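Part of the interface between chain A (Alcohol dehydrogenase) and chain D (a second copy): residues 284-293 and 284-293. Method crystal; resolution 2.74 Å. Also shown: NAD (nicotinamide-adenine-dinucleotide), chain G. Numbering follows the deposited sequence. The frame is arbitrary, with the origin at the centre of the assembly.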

ATOM      1  N   LYS A 284       7.260  12.180   0.322  1.00 55.17           N
ATOM      2  CA  LYS A 284       6.094  12.136  -0.541  1.00 57.27           C
ATOM      3  C   LYS A 284       4.880  11.435   0.067  1.00 53.78           C
ATOM      4  O   LYS A 284       3.774  11.718  -0.325  1.00 56.51           O
ATOM      5  CB  LYS A 284       6.479  11.455  -1.852  1.00 63.94           C
ATOM      6  CG  LYS A 284       6.091  12.234  -3.086  1.00 66.48           C
ATOM      7  CD  LYS A 284       6.354  11.433  -4.355  1.00 71.82           C
ATOM      8  CE  LYS A 284       5.359  11.809  -5.442  1.00 74.67           C
ATOM      9  NZ  LYS A 284       5.669  11.157  -6.741  1.00 70.89           N
ATOM     10  N   ASP A 285       5.102  10.516   1.005  1.00 53.62           N
ATOM     11  CA  ASP A 285       4.044   9.728   1.660  1.00 50.42           C
ATOM     12  C   ASP A 285       3.303   8.832   0.678  1.00 51.16           C
ATOM     13  O   ASP A 285       2.166   9.107   0.330  1.00 52.42           O
ATOM     14  CB  ASP A 285       3.051  10.621   2.412  1.00 50.38           C
ATOM     15  CG  ASP A 285       2.209   9.828   3.417  1.00 56.34           C
ATOM     16  OD1 ASP A 285       2.301   8.586   3.409  1.00 65.71           O
ATOM     17  OD2 ASP A 285       1.459  10.414   4.226  1.00 53.13           O
ATOM     18  N   LEU A 286       3.956   7.754   0.250  1.00 49.75           N
ATOM     19  CA  LEU A 286       3.438   6.914  -0.820  1.00 50.02           C
ATOM     20  C   LEU A 286       2.761   5.689  -0.249  1.00 49.30           C
ATOM     21  O   LEU A 286       3.255   5.117   0.718  1.00 49.35           O
ATOM     22  CB  LEU A 286       4.566   6.486  -1.756  1.00 53.49           C
ATOM     23  CG  LEU A 286       5.236   7.617  -2.559  1.00 58.48           C
ATOM     24  CD1 LEU A 286       6.579   7.167  -3.111  1.00 60.86           C
ATOM     25  CD2 LEU A 286       4.333   8.121  -3.680  1.00 56.94           C
ATOM     26  N   THR A 287       1.620   5.313  -0.838  1.00 45.10           N
ATOM     27  CA  THR A 287       0.987   4.016  -0.608  1.00 42.31           C
ATOM     28  C   THR A 287       1.037   3.184  -1.881  1.00 43.15           C
ATOM     29  O   THR A 287       0.516   3.597  -2.906  1.00 43.30           O
ATOM     30  CB  THR A 287      -0.466   4.172  -0.208  1.00 40.15           C
ATOM     31  OG1 THR A 287      -0.525   4.923   1.004  1.00 40.26           O
ATOM     32  CG2 THR A 287      -1.083   2.837   0.036  1.00 40.73           C
ATOM     33  N   PHE A 288       1.668   2.018  -1.809  1.00 42.83           N
ATOM     34  CA  PHE A 288       1.951   1.209  -2.992  1.00 44.31           C
ATOM     35  C   PHE A 288       1.407  -0.196  -2.793  1.00 44.88           C
ATOM     36  O   PHE A 288       1.562  -0.778  -1.728  1.00 46.22           O
ATOM     37  CB  PHE A 288       3.456   1.152  -3.249  1.00 43.60           C
ATOM     38  CG  PHE A 288       3.847   0.292  -4.420  1.00 44.13           C
ATOM     39  CD1 PHE A 288       3.721   0.760  -5.710  1.00 47.96           C
ATOM     40  CD2 PHE A 288       4.386  -0.970  -4.235  1.00 45.43           C
ATOM     41  CE1 PHE A 288       4.099  -0.027  -6.803  1.00 50.19           C
ATOM     42  CE2 PHE A 288       4.761  -1.768  -5.320  1.00 47.15           C
ATOM     43  CZ  PHE A 288       4.625  -1.297  -6.607  1.00 48.34           C
ATOM     44  N   ARG A 289       0.761  -0.738  -3.817  1.00 44.67           N
ATOM     45  CA  ARG A 289       0.313  -2.107  -3.765  1.00 45.64           C
ATOM     46  C   ARG A 289       0.604  -2.807  -5.097  1.00 43.48           C
ATOM     47  O   ARG A 289       0.431  -2.242  -6.162  1.00 47.40           O
ATOM     48  CB  ARG A 289      -1.159  -2.202  -3.369  1.00 48.24           C
ATOM     49  CG  ARG A 289      -1.569  -3.655  -3.139  1.00 58.93           C
ATOM     50  CD  ARG A 289      -2.969  -3.803  -2.574  1.00 62.02           C
ATOM     51  NE  ARG A 289      -3.315  -5.204  -2.348  1.00 57.83           N
ATOM     52  CZ  ARG A 289      -4.464  -5.629  -1.825  1.00 54.15           C
ATOM     53  NH1 ARG A 289      -5.410  -4.779  -1.452  1.00 55.68           N
ATOM     54  NH2 ARG A 289      -4.674  -6.920  -1.671  1.00 55.70           N
ATOM     55  N   ILE A 290       1.057  -4.047  -5.009  1.00 43.94           N
ATOM     56  CA  ILE A 290       1.358  -4.860  -6.188  1.00 42.59           C
ATOM     57  C   ILE A 290       0.873  -6.275  -5.945  1.00 38.61           C
ATOM     58  O   ILE A 290       1.050  -6.813  -4.865  1.00 36.52           O
ATOM     59  CB  ILE A 290       2.865  -4.853  -6.529  1.00 46.92           C
ATOM     60  CG1 ILE A 290       3.151  -5.748  -7.736  1.00 48.88           C
ATOM     61  CG2 ILE A 290       3.727  -5.284  -5.344  1.00 45.08           C
ATOM     62  CD1 ILE A 290       4.416  -5.352  -8.476  1.00 52.42           C
ATOM     63  N   GLY A 291       0.242  -6.867  -6.945  1.00 37.79           N
ATOM     64  CA  GLY A 291      -0.316  -8.194  -6.778  1.00 41.40           C
ATOM     65  C   GLY A 291      -1.110  -8.731  -7.951  1.00 43.11           C
ATOM     66  O   GLY A 291      -1.435  -8.011  -8.887  1.00 53.33           O
ATOM     67  N   LEU A 292      -1.430 -10.013  -7.881  1.00 41.78           N
ATOM     68  CA  LEU A 292      -2.331 -10.626  -8.817  1.00 41.90           C
ATOM     69  C   LEU A 292      -3.764 -10.429  -8.330  1.00 42.95           C
ATOM     70  O   LEU A 292      -4.028 -10.367  -7.124  1.00 48.29           O
ATOM     71  CB  LEU A 292      -1.999 -12.106  -8.947  1.00 46.48           C
ATOM     72  CG  LEU A 292      -0.530 -12.439  -9.267  1.00 52.28           C
ATOM     73  CD1 LEU A 292      -0.370 -13.928  -9.507  1.00 53.45           C
ATOM     74  CD2 LEU A 292       0.018 -11.676 -10.475  1.00 54.75           C
ATOM     75  N   ALA A 293      -4.696 -10.351  -9.270  1.00 40.23           N
ATOM     76  CA  ALA A 293      -6.079 -10.000  -8.968  1.00 36.43           C
ATOM     77  C   ALA A 293      -6.698 -10.931  -8.016  1.00 34.68           C
ATOM     78  O   ALA A 293      -6.351 -12.096  -7.983  1.00 39.23           O
ATOM     79  CB  ALA A 293      -6.884 -10.017 -10.231  1.00 39.11           C
TER
ATOM     80  N   LYS D 284       3.288 -12.352  -3.979  1.00 52.69           N
ATOM     81  CA  LYS D 284       3.019 -12.129  -2.567  1.00 52.60           C
ATOM     82  C   LYS D 284       1.807 -11.222  -2.257  1.00 51.32           C
ATOM     83  O   LYS D 284       1.177 -11.353  -1.213  1.00 62.92           O
ATOM     84  CB  LYS D 284       4.279 -11.572  -1.900  1.00 46.48           C
ATOM     85  CG  LYS D 284       4.669 -12.381  -0.676  1.00 48.16           C
ATOM     86  CD  LYS D 284       5.848 -11.749   0.044  1.00 47.68           C
ATOM     87  CE  LYS D 284       5.787 -12.066   1.528  1.00 47.64           C
ATOM     88  NZ  LYS D 284       7.036 -11.605   2.183  1.00 44.43           N
ATOM     89  N   ASP D 285       1.486 -10.299  -3.144  1.00 48.95           N
ATOM     90  CA  ASP D 285       0.419  -9.351  -2.869  1.00 52.32           C
ATOM     91  C   ASP D 285       0.770  -8.474  -1.649  1.00 52.23           C
ATOM     92  O   ASP D 285       0.225  -8.604  -0.570  1.00 55.16           O
ATOM     93  CB  ASP D 285      -0.931 -10.072  -2.672  1.00 54.40           C
ATOM     94  CG  ASP D 285      -2.125  -9.148  -2.841  1.00 56.01           C
ATOM     95  OD1 ASP D 285      -1.908  -7.923  -2.983  1.00 58.83           O
ATOM     96  OD2 ASP D 285      -3.277  -9.651  -2.833  1.00 56.65           O
ATOM     97  N   LEU D 286       1.689  -7.558  -1.854  1.00 49.59           N
ATOM     98  CA  LEU D 286       2.116  -6.678  -0.801  1.00 50.27           C
ATOM     99  C   LEU D 286       1.440  -5.299  -0.847  1.00 47.06           C
ATOM    100  O   LEU D 286       1.259  -4.713  -1.922  1.00 40.82           O
ATOM    101  CB  LEU D 286       3.628  -6.481  -0.949  1.00 53.61           C
ATOM    102  CG  LEU D 286       4.468  -7.741  -0.768  1.00 53.62           C
ATOM    103  CD1 LEU D 286       5.870  -7.500  -1.285  1.00 54.14           C
ATOM    104  CD2 LEU D 286       4.482  -8.173   0.698  1.00 55.21           C
ATOM    105  N   THR D 287       1.122  -4.770   0.326  1.00 43.02           N
ATOM    106  CA  THR D 287       0.770  -3.370   0.470  1.00 39.18           C
ATOM    107  C   THR D 287       1.843  -2.681   1.299  1.00 36.38           C
ATOM    108  O   THR D 287       2.121  -3.081   2.418  1.00 36.37           O
ATOM    109  CB  THR D 287      -0.589  -3.251   1.175  1.00 41.28           C
ATOM    110  OG1 THR D 287      -1.577  -3.944   0.395  1.00 41.46           O
ATOM    111  CG2 THR D 287      -1.001  -1.783   1.365  1.00 42.37           C
ATOM    112  N   PHE D 288       2.410  -1.617   0.772  1.00 36.89           N
ATOM    113  CA  PHE D 288       3.522  -0.898   1.417  1.00 37.16           C
ATOM    114  C   PHE D 288       3.260   0.592   1.572  1.00 35.45           C
ATOM    115  O   PHE D 288       2.748   1.231   0.688  1.00 37.67           O
ATOM    116  CB  PHE D 288       4.779  -1.097   0.574  1.00 38.58           C
ATOM    117  CG  PHE D 288       5.991  -0.406   1.111  1.00 40.24           C
ATOM    118  CD1 PHE D 288       6.642  -0.891   2.205  1.00 41.51           C
ATOM    119  CD2 PHE D 288       6.468   0.743   0.523  1.00 43.07           C
ATOM    120  CE1 PHE D 288       7.745  -0.232   2.718  1.00 39.97           C
ATOM    121  CE2 PHE D 288       7.575   1.402   1.025  1.00 40.32           C
ATOM    122  CZ  PHE D 288       8.212   0.915   2.118  1.00 37.61           C
ATOM    123  N   ARG D 289       3.586   1.146   2.714  1.00 39.49           N
ATOM    124  CA  ARG D 289       3.456   2.580   2.904  1.00 43.92           C
ATOM    125  C   ARG D 289       4.667   3.103   3.618  1.00 42.45           C
ATOM    126  O   ARG D 289       5.140   2.510   4.567  1.00 40.61           O
ATOM    127  CB  ARG D 289       2.194   2.960   3.686  1.00 48.93           C
ATOM    128  CG  ARG D 289       1.970   4.479   3.650  1.00 56.45           C
ATOM    129  CD  ARG D 289       0.583   4.882   4.147  1.00 65.52           C
ATOM    130  NE  ARG D 289       0.374   6.335   4.148  1.00 61.36           N
ATOM    131  CZ  ARG D 289      -0.749   6.928   4.551  1.00 59.13           C
ATOM    132  NH1 ARG D 289      -1.778   6.189   4.962  1.00 57.84           N
ATOM    133  NH2 ARG D 289      -0.851   8.251   4.531  1.00 57.71           N
ATOM    134  N   ILE D 290       5.161   4.228   3.140  1.00 46.18           N
ATOM    135  CA  ILE D 290       6.310   4.903   3.726  1.00 44.46           C
ATOM    136  C   ILE D 290       6.029   6.404   3.787  1.00 41.99           C
ATOM    137  O   ILE D 290       5.505   6.998   2.852  1.00 40.62           O
ATOM    138  CB  ILE D 290       7.593   4.598   2.945  1.00 46.79           C
ATOM    139  CG1 ILE D 290       8.762   5.334   3.562  1.00 51.09           C
ATOM    140  CG2 ILE D 290       7.467   4.978   1.485  1.00 49.62           C
ATOM    141  CD1 ILE D 290      10.082   4.675   3.222  1.00 53.79           C
ATOM    142  N   GLY D 291       6.306   7.012   4.924  1.00 42.32           N
ATOM    143  CA  GLY D 291       5.987   8.405   5.077  1.00 41.72           C
ATOM    144  C   GLY D 291       6.278   8.929   6.451  1.00 41.92           C
ATOM    145  O   GLY D 291       6.507   8.161   7.396  1.00 38.39           O
ATOM    146  N   LEU D 292       6.277  10.256   6.538  1.00 42.28           N
ATOM    147  CA  LEU D 292       6.402  10.947   7.793  1.00 41.79           C
ATOM    148  C   LEU D 292       5.026  11.015   8.399  1.00 39.81           C
ATOM    149  O   LEU D 292       4.007  11.073   7.706  1.00 38.96           O
ATOM    150  CB  LEU D 292       6.988  12.353   7.588  1.00 48.13           C
ATOM    151  CG  LEU D 292       8.300  12.425   6.786  1.00 52.87           C
ATOM    152  CD1 LEU D 292       8.811  13.848   6.733  1.00 51.46           C
ATOM    153  CD2 LEU D 292       9.373  11.531   7.385  1.00 59.52           C
ATOM    154  N   ALA D 293       5.012  11.013   9.716  1.00 42.20           N
ATOM    155  CA  ALA D 293       3.784  10.876  10.468  1.00 41.29           C
ATOM    156  C   ALA D 293       2.844  11.983  10.114  1.00 40.76           C
ATOM    157  O   ALA D 293       3.279  13.077   9.778  1.00 39.70           O
ATOM    158  CB  ALA D 293       4.084  10.914  11.942  1.00 40.20           C
TER
HETATM  159  PA  NAD G1407      -1.136  -6.195 -23.512  1.00 77.42           P
HETATM  160  O1A NAD G1407      -2.127  -6.582 -24.612  1.00 63.81           O
HETATM  161  O2A NAD G1407       0.328  -6.601 -23.650  1.00 70.53           O
HETATM  162  O5B NAD G1407      -1.169  -4.615 -23.160  1.00 72.90           O
HETATM  163  C5B NAD G1407       0.017  -3.924 -22.772  1.00 77.42           C
HETATM  164  C4B NAD G1407      -0.059  -2.468 -23.222  1.00 84.55           C
HETATM  165  O4B NAD G1407       0.965  -1.702 -22.573  1.00 78.98           O
HETATM  166  C3B NAD G1407       0.153  -2.342 -24.735  1.00 82.18           C
HETATM  167  O3B NAD G1407      -0.765  -1.430 -25.358  1.00 69.96           O
HETATM  168  C2B NAD G1407       1.545  -1.790 -24.856  1.00 84.70           C
HETATM  169  O2B NAD G1407       1.708  -1.004 -26.040  1.00 82.42           O
HETATM  170  C1B NAD G1407       1.644  -0.966 -23.587  1.00 82.81           C
HETATM  171  N9A NAD G1407       3.049  -0.756 -23.234  1.00 90.34           N
HETATM  172  C8A NAD G1407       4.011  -1.699 -23.279  1.00 87.86           C
HETATM  173  N7A NAD G1407       5.188  -1.147 -22.898  1.00 93.35           N
HETATM  174  C5A NAD G1407       4.972   0.156 -22.603  1.00 88.69           C
HETATM  175  C6A NAD G1407       5.781   1.296 -22.129  1.00 87.16           C
HETATM  176  N6A NAD G1407       7.090   1.105 -21.899  1.00 85.40           N
HETATM  177  N1A NAD G1407       5.190   2.506 -21.941  1.00 91.56           N
HETATM  178  C2A NAD G1407       3.875   2.686 -22.172  1.00 88.34           C
HETATM  179  N3A NAD G1407       3.076   1.683 -22.607  1.00 91.40           N
HETATM  180  C4A NAD G1407       3.553   0.421 -22.833  1.00 91.79           C
HETATM  181  O3  NAD G1407      -1.623  -6.825 -22.099  1.00 82.45           O
HETATM  182  PN  NAD G1407      -3.067  -6.707 -21.370  1.00 79.80           P
HETATM  183  O1N NAD G1407      -3.877  -7.859 -21.934  1.00 64.02           O
HETATM  184  O2N NAD G1407      -3.564  -5.258 -21.328  1.00 70.72           O
HETATM  185  O5D NAD G1407      -2.642  -7.027 -19.843  1.00 78.51           O
HETATM  186  C5D NAD G1407      -2.067  -5.945 -19.083  1.00 77.24           C
HETATM  187  C4D NAD G1407      -1.000  -6.350 -18.070  1.00 75.50           C
HETATM  188  O4D NAD G1407      -1.662  -6.754 -16.863  1.00 75.71           O
HETATM  189  C3D NAD G1407      -0.123  -7.525 -18.505  1.00 75.75           C
HETATM  190  O3D NAD G1407       1.190  -7.343 -17.947  1.00 63.16           O
HETATM  191  C2D NAD G1407      -0.849  -8.744 -17.930  1.00 78.14           C
HETATM  192  O2D NAD G1407      -0.043  -9.937 -17.754  1.00 65.75           O
HETATM  193  C1D NAD G1407      -1.357  -8.144 -16.617  1.00 76.14           C
HETATM  194  N1N NAD G1407      -2.500  -8.859 -16.025  1.00 74.51           N
HETATM  195  C2N NAD G1407      -2.436  -8.996 -14.698  1.00 68.30           C
HETATM  196  C3N NAD G1407      -3.428  -9.642 -13.976  1.00 60.95           C
HETATM  197  C7N NAD G1407      -3.231  -9.706 -12.489  1.00 54.73           C
HETATM  198  O7N NAD G1407      -3.714 -10.606 -11.821  1.00 50.96           O
HETATM  199  N7N NAD G1407      -2.518  -8.714 -11.920  1.00 51.77           N
HETATM  200  C4N NAD G1407      -4.539 -10.163 -14.661  1.00 63.70           C
HETATM  201  C5N NAD G1407      -4.600 -10.015 -16.052  1.00 67.31           C
HETATM  202  C6N NAD G1407      -3.558  -9.353 -16.722  1.00 74.09           C

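Two copies of the same strand, residues 286-290 of chains A and D, pair edge to edge. Their directions differ by 166°, so the pairing is antiparallel. It is centred on Phe A288 and Phe D288, and most contacts therefore occur twice. The two stretches together bury 700 Å².

Lys A284 ends a helix and makes no contact with the chain D stretch. Asp A285 leaves the helical conformation with positive phi. Its CA-to-CB bond points sideways, but the carboxylate reaches Arg D289 and forms a salt bridge. Arg D289 NE donates to Asp A285 OD1 at 3.1 Å, and Arg D289 NH2 donates to Asp A285 OD2 at 3.2 Å. The carboxylate thus meets the edge of the guanidinium, near its plane, where the N-H groups point. The backbone of Asp A285 also takes part, with its CA 3.3 Å from Ile D290 O in a CA-H...O contact.

Leu A286 pairs with Ile D290. Ile D290 N donates to Leu A286 O at 3.2 Å with a good angle. The return bond, from Leu A286 N to Ile D290 O, is 3.1 Å but weak, because its angle is only 134°.

Thr A287 faces Arg D289 in a non-hydrogen-bonded pair, with CA atoms 4.5 Å apart. Their side chains share one face of the sheet. Thr A287 OG1 lies 3.3 Å from Arg D289 CD, packed against the aliphatic part of that side chain.

Phe A288 pairs with its own copy. Phe A288 N donates to Phe D288 O, and Phe D288 N donates to Phe A288 O, both at 2.8 Å and nearly linear. These are the shortest hydrogen bonds between the stretches. Both rings lie on the face shared with the leucines and isoleucines, and their ends lead away from the opposing stretch.

Arg A289 repeats the salt bridge in reverse. Its chi1 to chi3 are all t, and this extended chain passes Thr D287 to reach Asp D285. Arg A289 NE donates to Asp D285 OD1 at 3.1 Å. Arg A289 NE is also 3.5 Å from Thr D287 OG1, but the angle is too poor for a hydrogen bond.

Ile A290 N donates to Leu D286 O at 3.2 Å. Leu D286 N returns a weak bond to Ile A290 O, also 3.2 Å.

At Gly A291 a CB would fall 2.7 Å from Asp D285 OD1, a clash. Beyond the strand, NAD N7N donates to Gly A291 O at 3.3 Å, and Ala A293 N donates to NAD O7N at 2.7 Å. The segment that follows the interface strand therefore holds the carboxamide of the cofactor.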